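PDB 3KTA: chromosome partition protein Smc from Pyrococcus furiosus, which is probably required for chromosome condensation and partitioning, its N-terminal piece here forming part of an ABC-type ATPase head that binds a bis-adenosine pentaphosphate with magnesium. Local coordinates for residues Tyr3-Tyr15 and Ser37-Val49. Sequence-based numbering, arbitrary orientation.
Sequences YIEKLELKGFKSY and SGKSNIGDAILFV. With MG (magnesium ion), chain F; AP5 (bis(adenosine)-5'-pentaphosphate), chain E.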
loop_
_atom_site.group_PDB
_atom_site.type_symbol
_atom_site.label_atom_id
_atom_site.label_comp_id
_atom_site.label_asym_id
_atom_site.label_seq_id
_atom_site.Cartn_x
_atom_site.Cartn_y
_atom_site.Cartn_z
ATOM N N TYR A 3 -6.642 5.727 -11.094
ATOM C CA TYR A 3 -5.350 5.842 -10.409
ATOM C C TYR A 3 -5.188 7.242 -9.878
ATOM O O TYR A 3 -5.883 8.169 -10.307
ATOM C CB TYR A 3 -4.181 5.476 -11.325
ATOM C CG TYR A 3 -4.037 6.296 -12.578
ATOM C CD1 TYR A 3 -4.656 5.898 -13.764
ATOM C CD2 TYR A 3 -3.266 7.451 -12.596
ATOM C CE1 TYR A 3 -4.514 6.638 -14.930
ATOM C CE2 TYR A 3 -3.115 8.196 -13.767
ATOM C CZ TYR A 3 -3.748 7.777 -14.920
ATOM O OH TYR A 3 -3.590 8.521 -16.069
ATOM N N ILE A 4 -4.261 7.389 -8.941
ATOM C CA ILE A 4 -4.032 8.663 -8.286
ATOM C C ILE A 4 -3.133 9.570 -9.127
ATOM O O ILE A 4 -2.008 9.209 -9.465
ATOM C CB ILE A 4 -3.401 8.463 -6.895
ATOM C CG1 ILE A 4 -4.253 7.517 -6.047
ATOM C CG2 ILE A 4 -3.195 9.829 -6.192
ATOM C CD1 ILE A 4 -3.555 7.089 -4.733
ATOM N N GLU A 5 -3.646 10.736 -9.499
ATOM C CA GLU A 5 -2.827 11.692 -10.237
ATOM C C GLU A 5 -1.966 12.496 -9.274
ATOM O O GLU A 5 -0.765 12.676 -9.494
ATOM C CB GLU A 5 -3.719 12.583 -11.117
ATOM C CG GLU A 5 -4.391 11.756 -12.193
ATOM C CD GLU A 5 -5.038 12.571 -13.278
ATOM O OE1 GLU A 5 -5.811 13.494 -12.936
ATOM O OE2 GLU A 5 -4.784 12.260 -14.470
ATOM N N LYS A 6 -2.570 12.941 -8.180
ATOM C CA LYS A 6 -1.844 13.730 -7.191
ATOM C C LYS A 6 -2.613 13.848 -5.885
ATOM O O LYS A 6 -3.832 13.611 -5.837
ATOM C CB LYS A 6 -1.548 15.140 -7.725
ATOM C CG LYS A 6 -2.813 15.992 -7.957
ATOM C CD LYS A 6 -2.441 17.385 -8.446
ATOM C CE LYS A 6 -3.705 18.219 -8.663
ATOM N NZ LYS A 6 -3.394 19.605 -9.134
ATOM N N LEU A 7 -1.882 14.223 -4.834
ATOM C CA LEU A 7 -2.442 14.685 -3.570
ATOM C C LEU A 7 -2.142 16.168 -3.375
ATOM O O LEU A 7 -1.119 16.679 -3.841
ATOM C CB LEU A 7 -1.806 13.957 -2.386
ATOM C CG LEU A 7 -2.086 12.476 -2.218
ATOM C CD1 LEU A 7 -1.084 11.878 -1.248
ATOM C CD2 LEU A 7 -3.520 12.258 -1.714
ATOM N N GLU A 8 -3.034 16.846 -2.671
ATOM C CA GLU A 8 -2.788 18.202 -2.184
ATOM C C GLU A 8 -2.991 18.202 -0.673
ATOM O O GLU A 8 -4.071 17.861 -0.191
ATOM C CB GLU A 8 -3.730 19.201 -2.868
ATOM C CG GLU A 8 -3.334 19.479 -4.303
ATOM C CD GLU A 8 -4.306 20.372 -5.037
ATOM O OE1 GLU A 8 -5.384 20.669 -4.483
ATOM O OE2 GLU A 8 -3.992 20.741 -6.185
ATOM N N LEU A 9 -1.936 18.551 0.065
ATOM C CA LEU A 9 -1.967 18.574 1.525
ATOM C C LEU A 9 -1.902 20.011 2.020
ATOM O O LEU A 9 -1.024 20.761 1.609
ATOM C CB LEU A 9 -0.753 17.838 2.100
ATOM C CG LEU A 9 -0.799 16.308 2.154
ATOM C CD1 LEU A 9 -0.990 15.698 0.791
ATOM C CD2 LEU A 9 0.502 15.779 2.802
ATOM N N LYS A 10 -2.802 20.372 2.924
ATOM C CA LYS A 10 -2.725 21.666 3.591
ATOM C C LYS A 10 -2.933 21.503 5.093
ATOM O O LYS A 10 -3.993 21.057 5.544
ATOM C CB LYS A 10 -3.760 22.639 3.013
ATOM C CG LYS A 10 -3.721 24.013 3.702
ATOM C CD LYS A 10 -4.800 24.955 3.205
ATOM C CE LYS A 10 -4.794 26.224 4.044
ATOM N NZ LYS A 10 -5.877 27.166 3.664
ATOM N N GLY A 11 -1.909 21.844 5.877
ATOM C CA GLY A 11 -2.000 21.742 7.320
ATOM C C GLY A 11 -2.037 20.306 7.801
ATOM O O GLY A 11 -2.526 20.008 8.899
ATOM N N PHE A 12 -1.502 19.402 6.980
ATOM C CA PHE A 12 -1.583 17.984 7.286
ATOM C C PHE A 12 -0.272 17.422 7.835
ATOM O O PHE A 12 0.746 17.438 7.146
ATOM C CB PHE A 12 -2.015 17.180 6.053
ATOM C CG PHE A 12 -2.257 15.738 6.352
ATOM C CD1 PHE A 12 -3.476 15.319 6.844
ATOM C CD2 PHE A 12 -1.235 14.797 6.205
ATOM C CE1 PHE A 12 -3.697 14.002 7.166
ATOM C CE2 PHE A 12 -1.449 13.469 6.526
ATOM C CZ PHE A 12 -2.681 13.062 6.994
ATOM N N LYS A 13 -0.332 16.927 9.069
ATOM C CA LYS A 13 0.828 16.411 9.798
ATOM C C LYS A 13 2.067 17.285 9.606
ATOM O O LYS A 13 2.018 18.483 9.868
ATOM C CB LYS A 13 1.062 14.928 9.469
ATOM C CG LYS A 13 -0.155 14.065 9.807
ATOM C CD LYS A 13 0.109 12.565 9.686
ATOM C CE LYS A 13 0.890 12.067 10.876
ATOM N NZ LYS A 13 0.878 10.583 11.013
ATOM N N SER A 14 3.187 16.712 9.172
ATOM C CA SER A 14 4.426 17.489 9.081
ATOM C C SER A 14 4.548 18.443 7.875
ATOM O O SER A 14 5.588 19.088 7.694
ATOM C CB SER A 14 5.623 16.533 9.067
ATOM O OG SER A 14 5.528 15.650 7.952
ATOM N N TYR A 15 3.509 18.546 7.051
ATOM C CA TYR A 15 3.657 19.255 5.771
ATOM C C TYR A 15 3.437 20.774 5.757
ATOM O O TYR A 15 3.599 21.423 4.712
ATOM C CB TYR A 15 2.901 18.532 4.638
ATOM C CG TYR A 15 3.720 17.347 4.168
ATOM C CD1 TYR A 15 4.700 17.495 3.192
ATOM C CD2 TYR A 15 3.567 16.107 4.760
ATOM C CE1 TYR A 15 5.485 16.416 2.790
ATOM C CE2 TYR A 15 4.347 15.036 4.381
ATOM C CZ TYR A 15 5.302 15.194 3.400
ATOM O OH TYR A 15 6.072 14.118 3.030
ATOM N N SER A 37 11.814 12.035 7.799
ATOM C CA SER A 37 11.625 13.206 6.944
ATOM C C SER A 37 10.161 13.518 6.612
ATOM O O SER A 37 9.858 14.640 6.190
ATOM C CB SER A 37 12.431 13.087 5.655
ATOM O OG SER A 37 12.059 11.914 4.955
ATOM N N GLY A 38 9.282 12.534 6.804
ATOM C CA GLY A 38 7.857 12.695 6.521
ATOM C C GLY A 38 7.254 11.771 5.458
ATOM O O GLY A 38 6.180 12.063 4.912
ATOM N N LYS A 39 7.924 10.664 5.153
ATOM C CA LYS A 39 7.471 9.779 4.071
ATOM C C LYS A 39 6.150 9.072 4.398
ATOM O O LYS A 39 5.178 9.129 3.615
ATOM C CB LYS A 39 8.570 8.768 3.714
ATOM C CG LYS A 39 9.886 9.428 3.290
ATOM C CD LYS A 39 10.937 8.365 2.941
ATOM C CE LYS A 39 11.216 7.403 4.101
ATOM N NZ LYS A 39 11.967 8.042 5.218
ATOM N N SER A 40 6.087 8.409 5.546
ATOM C CA SER A 40 4.880 7.666 5.893
ATOM C C SER A 40 3.671 8.587 6.032
ATOM O O SER A 40 2.547 8.156 5.825
ATOM C CB SER A 40 5.063 6.876 7.175
ATOM O OG SER A 40 6.035 5.872 6.972
ATOM N N ASN A 41 3.910 9.836 6.412
ATOM C CA ASN A 41 2.819 10.814 6.501
ATOM C C ASN A 41 2.064 10.992 5.172
ATOM O O ASN A 41 0.879 11.325 5.165
ATOM C CB ASN A 41 3.344 12.168 7.004
ATOM C CG ASN A 41 3.685 12.151 8.481
ATOM O OD1 ASN A 41 3.318 11.231 9.217
ATOM N ND2 ASN A 41 4.384 13.190 8.926
ATOM N N ILE A 42 2.753 10.801 4.051
ATOM C CA ILE A 42 2.078 10.818 2.745
ATOM C C ILE A 42 1.081 9.666 2.632
ATOM O O ILE A 42 -0.038 9.846 2.161
ATOM C CB ILE A 42 3.089 10.763 1.587
ATOM C CG1 ILE A 42 4.023 11.972 1.645
ATOM C CG2 ILE A 42 2.363 10.653 0.239
ATOM C CD1 ILE A 42 5.130 11.920 0.599
ATOM N N GLY A 43 1.482 8.477 3.069
ATOM C CA GLY A 43 0.556 7.372 3.179
ATOM C C GLY A 43 -0.605 7.712 4.089
ATOM O O GLY A 43 -1.743 7.351 3.803
ATOM N N ASP A 44 -0.328 8.403 5.195
ATOM C CA ASP A 44 -1.410 8.739 6.114
ATOM C C ASP A 44 -2.396 9.721 5.476
ATOM O O ASP A 44 -3.596 9.679 5.782
ATOM C CB ASP A 44 -0.861 9.307 7.428
ATOM C CG ASP A 44 -0.068 8.285 8.211
ATOM O OD1 ASP A 44 -0.367 7.079 8.074
ATOM O OD2 ASP A 44 0.853 8.693 8.949
ATOM N N ALA A 45 -1.895 10.576 4.586
ATOM C CA ALA A 45 -2.766 11.504 3.849
ATOM C C ALA A 45 -3.754 10.724 2.994
ATOM O O ALA A 45 -4.925 11.097 2.877
ATOM C CB ALA A 45 -1.937 12.468 3.000
ATOM N N ILE A 46 -3.294 9.627 2.409
ATOM C CA ILE A 46 -4.164 8.762 1.619
ATOM C C ILE A 46 -5.210 8.066 2.498
ATOM O O ILE A 46 -6.394 8.071 2.172
ATOM C CB ILE A 46 -3.349 7.743 0.813
ATOM C CG1 ILE A 46 -2.445 8.485 -0.177
ATOM C CG2 ILE A 46 -4.289 6.728 0.118
ATOM C CD1 ILE A 46 -1.421 7.586 -0.861
ATOM N N LEU A 47 -4.780 7.479 3.614
ATOM C CA LEU A 47 -5.723 6.870 4.549
ATOM C C LEU A 47 -6.797 7.879 4.976
ATOM O O LEU A 47 -8.002 7.556 5.057
ATOM C CB LEU A 47 -4.987 6.388 5.804
ATOM C CG LEU A 47 -4.029 5.216 5.601
ATOM C CD1 LEU A 47 -3.375 4.841 6.928
ATOM C CD2 LEU A 47 -4.765 4.040 5.024
ATOM N N PHE A 48 -6.349 9.098 5.260
ATOM C CA PHE A 48 -7.227 10.151 5.777
ATOM C C PHE A 48 -8.284 10.557 4.762
ATOM O O PHE A 48 -9.485 10.575 5.067
ATOM C CB PHE A 48 -6.371 11.359 6.152
ATOM C CG PHE A 48 -7.156 12.563 6.581
ATOM C CD1 PHE A 48 -7.737 12.614 7.834
ATOM C CD2 PHE A 48 -7.269 13.658 5.741
ATOM C CE1 PHE A 48 -8.447 13.751 8.239
ATOM C CE2 PHE A 48 -7.964 14.792 6.143
ATOM C CZ PHE A 48 -8.546 14.828 7.391
ATOM N N VAL A 49 -7.841 10.876 3.550
ATOM C CA VAL A 49 -8.769 11.394 2.541
ATOM C C VAL A 49 -9.752 10.324 2.062
ATOM O O VAL A 49 -10.856 10.649 1.612
ATOM C CB VAL A 49 -8.013 12.047 1.361
ATOM C CG1 VAL A 49 -7.306 10.987 0.513
ATOM C CG2 VAL A 49 -8.976 12.900 0.524
HETATM MG MG MG F . 7.962 5.819 7.832
HETATM P PA AP5 E . 10.455 6.694 14.715
HETATM O O1A AP5 E . 11.731 7.347 15.206
HETATM O O2A AP5 E . 9.252 7.109 15.521
HETATM O O3A AP5 E . 10.128 7.069 13.171
HETATM P PB AP5 E . 11.243 7.194 12.045
HETATM O O1B AP5 E . 12.312 6.139 12.248
HETATM O O2B AP5 E . 11.760 8.599 11.903
HETATM O O3B AP5 E . 10.193 6.806 10.884
HETATM P PG AP5 E . 10.586 6.898 9.371
HETATM O O1G AP5 E . 12.091 6.778 9.231
HETATM O O2G AP5 E . 9.841 5.792 8.691
HETATM O O3G AP5 E . 10.176 8.381 9.014
HETATM P PD AP5 E . 9.200 8.916 7.882
HETATM O O1D AP5 E . 10.001 9.546 6.783
HETATM O O2D AP5 E . 8.191 7.888 7.434
HETATM O O3D AP5 E . 8.507 10.106 8.725
HETATM P PE AP5 E . 6.943 10.208 9.126
HETATM O O1E AP5 E . 6.158 10.340 7.841
HETATM O O2E AP5 E . 6.559 9.111 10.050
HETATM O O5F AP5 E . 10.618 5.093 14.641
HETATM C C5F AP5 E . 10.449 4.224 15.746
HETATM C C4F AP5 E . 10.687 2.764 15.357
HETATM O O4F AP5 E . 9.570 2.291 14.624
HETATM C C3F AP5 E . 11.891 2.568 14.447
HETATM O O3F AP5 E . 12.341 1.232 14.550
HETATM C C2F AP5 E . 11.290 2.744 13.070
HETATM O O2F AP5 E . 12.014 2.035 12.087
HETATM C C1F AP5 E . 9.885 2.186 13.243
HETATM N N9A AP5 E . 8.872 2.984 12.536
HETATM C C8A AP5 E . 9.005 4.255 12.049
HETATM N N7A AP5 E . 7.828 4.628 11.502
HETATM C C5A AP5 E . 6.948 3.609 11.628
HETATM C C6A AP5 E . 5.626 3.458 11.232
HETATM N N6A AP5 E . 5.035 4.387 10.476
HETATM N N1A AP5 E . 4.983 2.276 11.506
HETATM C C2A AP5 E . 5.636 1.253 12.170
HETATM N N3A AP5 E . 6.950 1.402 12.559
HETATM C C4A AP5 E . 7.595 2.565 12.283
HETATM O O5J AP5 E . 6.988 11.658 9.820
HETATM C C5J AP5 E . 7.356 11.801 11.179
HETATM C C4J AP5 E . 7.400 13.290 11.468
HETATM O O4J AP5 E . 6.092 13.830 11.289
HETATM C C3J AP5 E . 7.802 13.561 12.922
HETATM O O3J AP5 E . 8.776 14.576 12.943
HETATM C C2J AP5 E . 6.511 14.060 13.524
HETATM O O2J AP5 E . 6.717 14.910 14.641
HETATM C C1J AP5 E . 5.857 14.747 12.334
HETATM N N9B AP5 E . 4.432 14.969 12.608
HETATM C C8B AP5 E . 3.424 14.059 12.784
HETATM N N7B AP5 E . 2.278 14.732 13.036
HETATM C C5B AP5 E . 2.560 16.058 13.025
HETATM C C6B AP5 E . 1.787 17.195 13.228
HETATM N N6B AP5 E . 0.521 17.084 13.614
HETATM N N1B AP5 E . 2.391 18.422 13.149
HETATM C C2B AP5 E . 3.736 18.560 12.882
HETATM N N3B AP5 E . 4.496 17.427 12.682
HETATM C C4B AP5 E . 3.907 16.214 12.760
HETATM O O HOH W 1 7.048 6.488 9.701
HETATM O O HOH W 2 8.661 5.197 5.966
#
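F12, L7 and N41 bury the most surface where strand 3-10 and the loop after it meet helix 39-49, behind the Walker A P-loop. The F12 ring, swung anti to its own nitrogen (chi1 -174°), lies against the helix backbone: CZ comes 3.5 Å from A45 CA, while N41 O meets the ring's edge. F12 CE1 sits over one face of the F48 ring, the planes inclined at 47°. Back in the strand, CD1 of L7 enters between I42 CG2 and I46 CG1 (3.8 Å to the latter), with L9 CD1 resting on A45 CB.

N41 links this packing to the nucleotide. Its ND2 donates to S14 OG (2.9 Å), which lies in the amide plane and also bonds S146 of a neighbouring subunit; the other N-H goes to AP5 O4J, and the backbone N reaches AP5 O1E. Y15 OH donates to G38 O from above the carbonyl plane (2.8 Å). K13, its chain bent at chi3 (77°), passes N41 OD1, and NZ forms a salt bridge to D44 OD2 (2.8 Å), met from above the carboxylate plane. NZ also bonds M58 O, and OD2 also pairs with R59. A methionine at K13 would probably cost D44 the lysine charge and M58 O this donor. Apolar packing thus anchors helix on strand, polar bonds of K13, S14 and Y15 tie the loop to P-loop and helix, and N41 extends the link to the ligand ribose.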